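Local coordinates for uncharacterized conserved protein (Idiomarina loihiensis, PDB 2QSD) that is of unknown function, a member of the DUF1543 family whose chain carries two regions of that sequence family and assembles with a second copy of itself, at residues G68-L73 and E160-Q165; V13-T18 and D28-V33. All blocks are in the same frame, centred on the assembly; numbering follows the deposited sequence.

Contact 1: residues G68-L73 and E160-Q165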
ATOM      1  N   GLY A  68      -2.895 -28.725   2.983  1.00 42.59           N
ATOM      2  CA  GLY A  68      -2.883 -30.141   2.656  1.00 37.90           C
ATOM      3  C   GLY A  68      -3.214 -30.469   1.211  1.00 43.01           C
ATOM      4  O   GLY A  68      -3.173 -31.639   0.819  1.00 44.82           O
ATOM      5  N   TYR A  69      -3.538 -29.446   0.420  1.00 38.65           N
ATOM      6  CA  TYR A  69      -3.890 -29.629  -0.988  1.00 42.78           C
ATOM      7  C   TYR A  69      -2.748 -29.221  -1.910  1.00 43.79           C
ATOM      8  O   TYR A  69      -2.123 -28.185  -1.710  1.00 46.66           O
ATOM      9  CB  TYR A  69      -5.151 -28.831  -1.353  1.00 42.78           C
ATOM     10  CG  TYR A  69      -6.433 -29.335  -0.719  1.00 42.26           C
ATOM     11  CD1 TYR A  69      -7.295 -30.179  -1.419  1.00 42.26           C
ATOM     12  CD2 TYR A  69      -6.791 -28.956   0.573  1.00 42.88           C
ATOM     13  CE1 TYR A  69      -8.479 -30.644  -0.842  1.00 33.68           C
ATOM     14  CE2 TYR A  69      -7.969 -29.416   1.158  1.00 47.19           C
ATOM     15  CZ  TYR A  69      -8.804 -30.256   0.445  1.00 46.74           C
ATOM     16  OH  TYR A  69      -9.970 -30.701   1.024  1.00 60.22           O
ATOM     17  N   ARG A  70      -2.498 -30.050  -2.919  1.00 42.03           N
ATOM     18  CA  ARG A  70      -1.541 -29.774  -3.981  1.00 42.02           C
ATOM     19  C   ARG A  70      -2.225 -29.014  -5.119  1.00 47.69           C
ATOM     20  O   ARG A  70      -3.350 -29.339  -5.498  1.00 46.80           O
ATOM     21  CB  ARG A  70      -0.960 -31.092  -4.500  1.00 45.25           C
ATOM     22  CG  ARG A  70       0.060 -30.976  -5.618  1.00 40.17           C
ATOM     23  CD  ARG A  70       0.723 -32.310  -5.864  1.00 52.91           C
ATOM     24  NE  ARG A  70       1.486 -32.323  -7.108  1.00 71.23           N
ATOM     25  CZ  ARG A  70       2.212 -33.353  -7.534  1.00 81.84           C
ATOM     26  NH1 ARG A  70       2.866 -33.266  -8.685  1.00 73.68           N
ATOM     27  NH2 ARG A  70       2.288 -34.470  -6.816  1.00 76.14           N
ATOM     28  N   ILE A  71      -1.535 -28.010  -5.655  1.00 43.88           N
ATOM     29  CA  ILE A  71      -2.077 -27.162  -6.704  1.00 43.18           C
ATOM     30  C   ILE A  71      -1.662 -27.695  -8.065  1.00 46.71           C
ATOM     31  O   ILE A  71      -0.474 -27.895  -8.327  1.00 51.89           O
ATOM     32  CB  ILE A  71      -1.618 -25.693  -6.523  1.00 41.96           C
ATOM     33  CG1 ILE A  71      -2.137 -25.145  -5.191  1.00 39.60           C
ATOM     34  CG2 ILE A  71      -2.093 -24.823  -7.685  1.00 42.37           C
ATOM     35  CD1 ILE A  71      -1.398 -23.939  -4.688  1.00 44.83           C
ATOM     36  N   HIS A  72      -2.650 -27.947  -8.920  1.00 46.59           N
ATOM     37  CA  HIS A  72      -2.394 -28.373 -10.293  1.00 46.47           C
ATOM     38  C   HIS A  72      -2.842 -27.291 -11.255  1.00 41.45           C
ATOM     39  O   HIS A  72      -3.832 -26.603 -11.000  1.00 47.00           O
ATOM     40  CB  HIS A  72      -3.130 -29.671 -10.611  1.00 46.79           C
ATOM     41  CG  HIS A  72      -2.618 -30.852  -9.855  1.00 54.10           C
ATOM     42  ND1 HIS A  72      -1.488 -31.543 -10.237  1.00 46.96           N
ATOM     43  CD2 HIS A  72      -3.079 -31.466  -8.739  1.00 47.74           C
ATOM     44  CE1 HIS A  72      -1.275 -32.530  -9.386  1.00 58.56           C
ATOM     45  NE2 HIS A  72      -2.226 -32.505  -8.468  1.00 50.90           N
ATOM     46  N   LEU A  73      -2.106 -27.146 -12.351  1.00 40.90           N
ATOM     47  CA  LEU A  73      -2.429 -26.158 -13.375  1.00 52.24           C
ATOM     48  C   LEU A  73      -2.659 -26.838 -14.717  1.00 55.68           C
ATOM     49  O   LEU A  73      -1.796 -27.575 -15.205  1.00 52.07           O
ATOM     50  CB  LEU A  73      -1.318 -25.107 -13.489  1.00 47.56           C
ATOM     51  CG  LEU A  73      -0.972 -24.328 -12.218  1.00 45.11           C
ATOM     52  CD1 LEU A  73       0.330 -23.561 -12.402  1.00 48.88           C
ATOM     53  CD2 LEU A  73      -2.108 -23.402 -11.788  1.00 47.23           C
ATOM     54  N   GLU A 160      -5.708 -31.122  -5.165  1.00 48.73           N
ATOM     55  CA  GLU A 160      -5.626 -32.542  -4.820  1.00 46.15           C
ATOM     56  C   GLU A 160      -5.047 -32.701  -3.413  1.00 47.31           C
ATOM     57  O   GLU A 160      -3.917 -32.290  -3.160  1.00 47.27           O
ATOM     58  CB  GLU A 160      -4.744 -33.275  -5.833  1.00 48.18           C
ATOM     59  CG  GLU A 160      -4.542 -34.761  -5.545  1.00 55.65           C
ATOM     60  CD  GLU A 160      -3.191 -35.290  -6.015  1.00 55.52           C
ATOM     61  OE1 GLU A 160      -2.919 -36.492  -5.811  1.00 54.43           O
ATOM     62  OE2 GLU A 160      -2.392 -34.510  -6.574  1.00 56.85           O
ATOM     63  N   PHE A 161      -5.818 -33.292  -2.502  1.00 40.96           N
ATOM     64  CA  PHE A 161      -5.352 -33.537  -1.142  1.00 36.32           C
ATOM     65  C   PHE A 161      -4.214 -34.564  -1.097  1.00 41.33           C
ATOM     66  O   PHE A 161      -4.378 -35.693  -1.553  1.00 47.64           O
ATOM     67  CB  PHE A 161      -6.511 -33.983  -0.249  1.00 38.99           C
ATOM     68  CG  PHE A 161      -6.133 -34.168   1.200  1.00 48.38           C
ATOM     69  CD1 PHE A 161      -6.102 -33.082   2.066  1.00 47.65           C
ATOM     70  CD2 PHE A 161      -5.818 -35.433   1.700  1.00 50.53           C
ATOM     71  CE1 PHE A 161      -5.754 -33.245   3.411  1.00 50.34           C
ATOM     72  CE2 PHE A 161      -5.464 -35.606   3.037  1.00 49.47           C
ATOM     73  CZ  PHE A 161      -5.435 -34.506   3.897  1.00 46.40           C
ATOM     74  N   ASP A 162      -3.065 -34.158  -0.553  1.00 37.02           N
ATOM     75  CA  ASP A 162      -1.951 -35.080  -0.315  1.00 38.43           C
ATOM     76  C   ASP A 162      -1.315 -34.940   1.076  1.00 36.80           C
ATOM     77  O   ASP A 162      -0.368 -35.654   1.403  1.00 45.88           O
ATOM     78  CB  ASP A 162      -0.890 -34.989  -1.428  1.00 33.15           C
ATOM     79  CG  ASP A 162      -0.191 -33.629  -1.495  1.00 50.78           C
ATOM     80  OD1 ASP A 162      -0.428 -32.752  -0.634  1.00 45.36           O
ATOM     81  OD2 ASP A 162       0.618 -33.441  -2.432  1.00 51.25           O
ATOM     82  N   GLY A 163      -1.824 -34.003   1.873  1.00 39.40           N
ATOM     83  CA  GLY A 163      -1.331 -33.784   3.233  1.00 41.48           C
ATOM     84  C   GLY A 163      -0.085 -32.917   3.411  1.00 46.14           C
ATOM     85  O   GLY A 163       0.292 -32.604   4.546  1.00 50.55           O
ATOM     86  N   GLU A 164       0.558 -32.527   2.311  1.00 43.86           N
ATOM     87  CA  GLU A 164       1.747 -31.677   2.383  1.00 48.76           C
ATOM     88  C   GLU A 164       1.401 -30.244   2.776  1.00 51.03           C
ATOM     89  O   GLU A 164       0.392 -29.685   2.338  1.00 46.03           O
ATOM     90  CB  GLU A 164       2.500 -31.664   1.057  1.00 49.07           C
ATOM     91  CG  GLU A 164       3.540 -32.751   0.883  1.00 69.85           C
ATOM     92  CD  GLU A 164       4.469 -32.472  -0.295  1.00 81.82           C
ATOM     93  OE1 GLU A 164       5.076 -31.373  -0.341  1.00 70.22           O
ATOM     94  OE2 GLU A 164       4.589 -33.355  -1.173  1.00 82.10           O
ATOM     95  N   GLN A 165       2.250 -29.664   3.611  1.00 53.16           N
ATOM     96  CA  GLN A 165       2.092 -28.282   4.035  1.00 56.56           C
ATOM     97  C   GLN A 165       3.165 -27.417   3.373  1.00 54.43           C
ATOM     98  O   GLN A 165       4.202 -27.922   2.924  1.00 51.34           O
ATOM     99  CB  GLN A 165       2.168 -28.167   5.562  1.00 59.97           C
ATOM    100  CG  GLN A 165       1.062 -28.901   6.325  1.00 62.15           C
ATOM    101  CD  GLN A 165      -0.310 -28.252   6.187  1.00 78.59           C
ATOM    102  OE1 GLN A 165      -1.267 -28.893   5.763  1.00 86.31           O
ATOM    103  NE2 GLN A 165      -0.410 -26.981   6.554  1.00 82.57           N
TER
HETATM  104  O   HOH W   1       0.957 -35.334  -4.325  1.00 48.37           O
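Where strands 69-74 and 155-161 pair antiparallel at the surface of the molecule, the chain beyond Phe161 turns through Asp162 and Gly163. Gly68 O grips that turn with two bonds: Asp162 N comes in nearly along the C=O axis at 2.9 Å, while Gly163 N, also 2.9 Å away, sits in the carbonyl plane on a lone pair. Asp162 OD1 takes Glu164 N at 3.1 Å, an Asx turn, and OD2 is held by His65 and by a water that also meets Arg70 NH2 at the guanidinium edge. Within the four-stranded sheet these are the two central strands, and Arg70 and Glu160 form a hydrogen-bonded pair, its Arg70 N to Glu160 O bond 2.7 Å long and almost straight. Their side chains both leave anti to the backbone N and lie side by side, but Glu160 bends at chi2 (-149°) and offers OE2 to His72 NE2 at 2.8 Å, through the anti lone pair and in the imidazole plane; this would tend to favour a protonated His72. On the sheet face carrying Tyr69 and Phe161, the Phe161 edge presents CD1 over the Tyr69 ring in a T-shaped stack, planes at 75°.

Contact 2: residues V13-T18 and D28-V33; sequences VYVGGT and DIRFVV
Tyr14 and Ile29 face each other as a non-hydrogen-bonded pair, their side chains crossing at about a right angle. Tyr14 CG stands anti to the backbone N (chi1 -175°), whereas the Ile29 chain bends at chi2 (-77°) so that CD1 swings back to the ring edge, 3.5 Å from Tyr14 CD1 and near the ring plane. The same ring meets that of His27 almost parallel.

The other face of the sheet bears Val13, Val15, Asp28, Arg30 and Val32. Val13 spreads its two methyls over different neighbours: CG2 lies against Arg30 CB at 3.7 Å, and CG1 meets Val32 CG2 at 4.0 Å, those two valines crossing at about a right angle. Val15 CG2 lies 3.5 Å from Asp28 O and more loosely beside Arg30 CG; Val15 also packs on Ile44 of helix 41-47, which reaches Val32 as well.

Strands 9-17 and 26-34 form a beta hairpin, and four backbone bonds tie this part of it. Val13 N reaches Arg30 O at 2.9 Å, nearly along the C=O axis, and Arg30 N returns to Val13 O; Val15 and Asp28 repeat the exchange, with Val15 N to Asp28 O at 3.0 Å.

Arg30 curls at chi2 and chi3, both near -60°, which leads its guanidinium away from the valines and back along its own strand. There NH1 forms a salt bridge with Asp28 OD2 at 3.0 Å, in the guanidinium plane and on the syn lone pair. The second subunit engages both charged groups: its Gly21 O accepts from Arg30 NH1, and its Asn23 N and Ile24 N donate to Asp28 OD1.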
ATOM      1  N   VAL A  13       2.996 -12.885  -6.265  1.00 44.01           N
ATOM      2  CA  VAL A  13       4.009 -11.831  -6.333  1.00 37.03           C
ATOM      3  C   VAL A  13       3.538 -10.542  -5.666  1.00 43.17           C
ATOM      4  O   VAL A  13       2.378 -10.147  -5.787  1.00 48.81           O
ATOM      5  CB  VAL A  13       4.472 -11.539  -7.795  1.00 40.03           C
ATOM      6  CG1 VAL A  13       5.092 -12.762  -8.430  1.00 45.19           C
ATOM      7  CG2 VAL A  13       3.333 -11.072  -8.658  1.00 47.70           C
ATOM      8  N   TYR A  14       4.446  -9.898  -4.949  1.00 42.34           N
ATOM      9  CA  TYR A  14       4.160  -8.638  -4.283  1.00 41.80           C
ATOM     10  C   TYR A  14       4.902  -7.573  -5.068  1.00 42.20           C
ATOM     11  O   TYR A  14       6.131  -7.569  -5.130  1.00 40.30           O
ATOM     12  CB  TYR A  14       4.652  -8.713  -2.844  1.00 44.40           C
ATOM     13  CG  TYR A  14       4.346  -7.531  -1.951  1.00 46.52           C
ATOM     14  CD1 TYR A  14       3.032  -7.203  -1.609  1.00 48.23           C
ATOM     15  CD2 TYR A  14       5.381  -6.776  -1.394  1.00 56.08           C
ATOM     16  CE1 TYR A  14       2.748  -6.128  -0.767  1.00 48.69           C
ATOM     17  CE2 TYR A  14       5.113  -5.696  -0.543  1.00 51.86           C
ATOM     18  CZ  TYR A  14       3.796  -5.380  -0.237  1.00 50.52           C
ATOM     19  OH  TYR A  14       3.528  -4.321   0.594  1.00 49.19           O
ATOM     20  N   VAL A  15       4.148  -6.696  -5.717  1.00 37.28           N
ATOM     21  CA  VAL A  15       4.748  -5.711  -6.604  1.00 34.95           C
ATOM     22  C   VAL A  15       4.481  -4.305  -6.105  1.00 39.75           C
ATOM     23  O   VAL A  15       3.545  -4.078  -5.338  1.00 47.58           O
ATOM     24  CB  VAL A  15       4.272  -5.879  -8.059  1.00 37.32           C
ATOM     25  CG1 VAL A  15       4.778  -7.185  -8.619  1.00 32.89           C
ATOM     26  CG2 VAL A  15       2.749  -5.830  -8.150  1.00 35.46           C
ATOM     27  N   GLY A  16       5.316  -3.368  -6.537  1.00 43.01           N
ATOM     28  CA  GLY A  16       5.237  -1.987  -6.084  1.00 32.93           C
ATOM     29  C   GLY A  16       5.455  -0.993  -7.202  1.00 39.55           C
ATOM     30  O   GLY A  16       6.076  -1.299  -8.226  1.00 38.70           O
ATOM     31  N   GLY A  17       4.944   0.213  -6.996  1.00 35.49           N
ATOM     32  CA  GLY A  17       5.065   1.263  -7.987  1.00 37.96           C
ATOM     33  C   GLY A  17       4.149   2.425  -7.679  1.00 39.88           C
ATOM     34  O   GLY A  17       3.629   2.550  -6.566  1.00 32.43           O
ATOM     35  N   THR A  18       3.939   3.269  -8.679  1.00 35.40           N
ATOM     36  CA  THR A  18       3.160   4.476  -8.490  1.00 40.60           C
ATOM     37  C   THR A  18       1.822   4.425  -9.245  1.00 38.47           C
ATOM     38  O   THR A  18       1.616   3.572 -10.113  1.00 40.49           O
ATOM     39  CB  THR A  18       4.007   5.738  -8.839  1.00 45.30           C
ATOM     40  OG1 THR A  18       3.288   6.915  -8.470  1.00 70.16           O
ATOM     41  CG2 THR A  18       4.339   5.798 -10.321  1.00 40.29           C
ATOM     42  N   ASP A  28       0.549  -4.071  -4.541  1.00 29.06           N
ATOM     43  CA  ASP A  28      -0.527  -5.033  -4.769  1.00 37.62           C
ATOM     44  C   ASP A  28       0.034  -6.459  -4.834  1.00 36.87           C
ATOM     45  O   ASP A  28       1.219  -6.654  -5.104  1.00 33.89           O
ATOM     46  CB  ASP A  28      -1.289  -4.695  -6.065  1.00 37.82           C
ATOM     47  CG  ASP A  28      -2.625  -5.424  -6.180  1.00 40.91           C
ATOM     48  OD1 ASP A  28      -3.179  -5.821  -5.136  1.00 47.38           O
ATOM     49  OD2 ASP A  28      -3.129  -5.596  -7.314  1.00 42.61           O
ATOM     50  N   ILE A  29      -0.830  -7.439  -4.572  1.00 39.16           N
ATOM     51  CA  ILE A  29      -0.514  -8.853  -4.718  1.00 36.90           C
ATOM     52  C   ILE A  29      -1.129  -9.368  -6.013  1.00 43.91           C
ATOM     53  O   ILE A  29      -2.333  -9.220  -6.232  1.00 49.27           O
ATOM     54  CB  ILE A  29      -1.071  -9.658  -3.526  1.00 46.81           C
ATOM     55  CG1 ILE A  29      -0.298  -9.332  -2.242  1.00 39.98           C
ATOM     56  CG2 ILE A  29      -1.065 -11.160  -3.809  1.00 47.89           C
ATOM     57  CD1 ILE A  29       1.044  -9.994  -2.161  1.00 58.60           C
ATOM     58  N   ARG A  30      -0.299  -9.948  -6.879  1.00 39.99           N
ATOM     59  CA  ARG A  30      -0.785 -10.581  -8.108  1.00 38.27           C
ATOM     60  C   ARG A  30      -0.552 -12.096  -8.087  1.00 41.21           C
ATOM     61  O   ARG A  30       0.426 -12.582  -7.507  1.00 39.05           O
ATOM     62  CB  ARG A  30      -0.115  -9.983  -9.354  1.00 32.89           C
ATOM     63  CG  ARG A  30      -0.119  -8.457  -9.475  1.00 41.67           C
ATOM     64  CD  ARG A  30      -1.515  -7.845  -9.360  1.00 45.31           C
ATOM     65  NE  ARG A  30      -2.431  -8.306 -10.399  1.00 44.79           N
ATOM     66  CZ  ARG A  30      -3.737  -8.046 -10.417  1.00 47.46           C
ATOM     67  NH1 ARG A  30      -4.297  -7.321  -9.456  1.00 40.41           N
ATOM     68  NH2 ARG A  30      -4.487  -8.518 -11.400  1.00 38.41           N
ATOM     69  N   PHE A  31      -1.459 -12.832  -8.725  1.00 37.52           N
ATOM     70  CA  PHE A  31      -1.267 -14.247  -8.987  1.00 36.48           C
ATOM     71  C   PHE A  31      -0.940 -14.412 -10.457  1.00 39.60           C
ATOM     72  O   PHE A  31      -1.649 -13.883 -11.309  1.00 44.30           O
ATOM     73  CB  PHE A  31      -2.516 -15.047  -8.615  1.00 40.83           C
ATOM     74  CG  PHE A  31      -2.750 -15.140  -7.136  1.00 47.13           C
ATOM     75  CD1 PHE A  31      -3.518 -14.178  -6.475  1.00 39.32           C
ATOM     76  CD2 PHE A  31      -2.188 -16.183  -6.396  1.00 45.64           C
ATOM     77  CE1 PHE A  31      -3.725 -14.255  -5.097  1.00 44.77           C
ATOM     78  CE2 PHE A  31      -2.393 -16.274  -5.018  1.00 47.08           C
ATOM     79  CZ  PHE A  31      -3.163 -15.310  -4.368  1.00 50.42           C
ATOM     80  N   VAL A  32       0.148 -15.124 -10.749  1.00 37.20           N
ATOM     81  CA  VAL A  32       0.621 -15.306 -12.125  1.00 38.13           C
ATOM     82  C   VAL A  32       1.103 -16.739 -12.358  1.00 42.73           C
ATOM     83  O   VAL A  32       1.533 -17.413 -11.418  1.00 39.27           O
ATOM     84  CB  VAL A  32       1.757 -14.314 -12.504  1.00 35.81           C
ATOM     85  CG1 VAL A  32       1.207 -12.913 -12.744  1.00 36.78           C
ATOM     86  CG2 VAL A  32       2.865 -14.294 -11.442  1.00 35.04           C
ATOM     87  N   VAL A  33       1.022 -17.197 -13.609  1.00 38.85           N
ATOM     88  CA  VAL A  33       1.409 -18.556 -13.973  1.00 34.47           C
ATOM     89  C   VAL A  33       2.446 -18.575 -15.097  1.00 38.56           C
ATOM     90  O   VAL A  33       2.242 -17.971 -16.144  1.00 48.54           O
ATOM     91  CB  VAL A  33       0.173 -19.415 -14.361  1.00 37.87           C
ATOM     92  CG1 VAL A  33       0.586 -20.753 -14.969  1.00 37.33           C
ATOM     93  CG2 VAL A  33      -0.693 -19.670 -13.154  1.00 35.37           C
TER

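Overall arrangement
Contact 2 closes along the chain before contact 1 opens, and their centres lie about 24 Å apart on opposite sides of the chain's centre. They belong to different antiparallel sheets: contact 2 to the one that also includes strand 56-62, contact 1 to the four-stranded one. Even so, the C-terminal ends of strands 26-34 and 69-74 meet, Leu73 CD1 packing on Val33 CG1 at 3.8 Å, and both residues also touch Asn8. Their surroundings differ: contact 2 is mostly buried, its centre about 8 Å from the centre of the chain against about 16 Å for contact 1, and reaches the second subunit, whereas contact 1 lies at the surface, where no other chain of the assembly touches it.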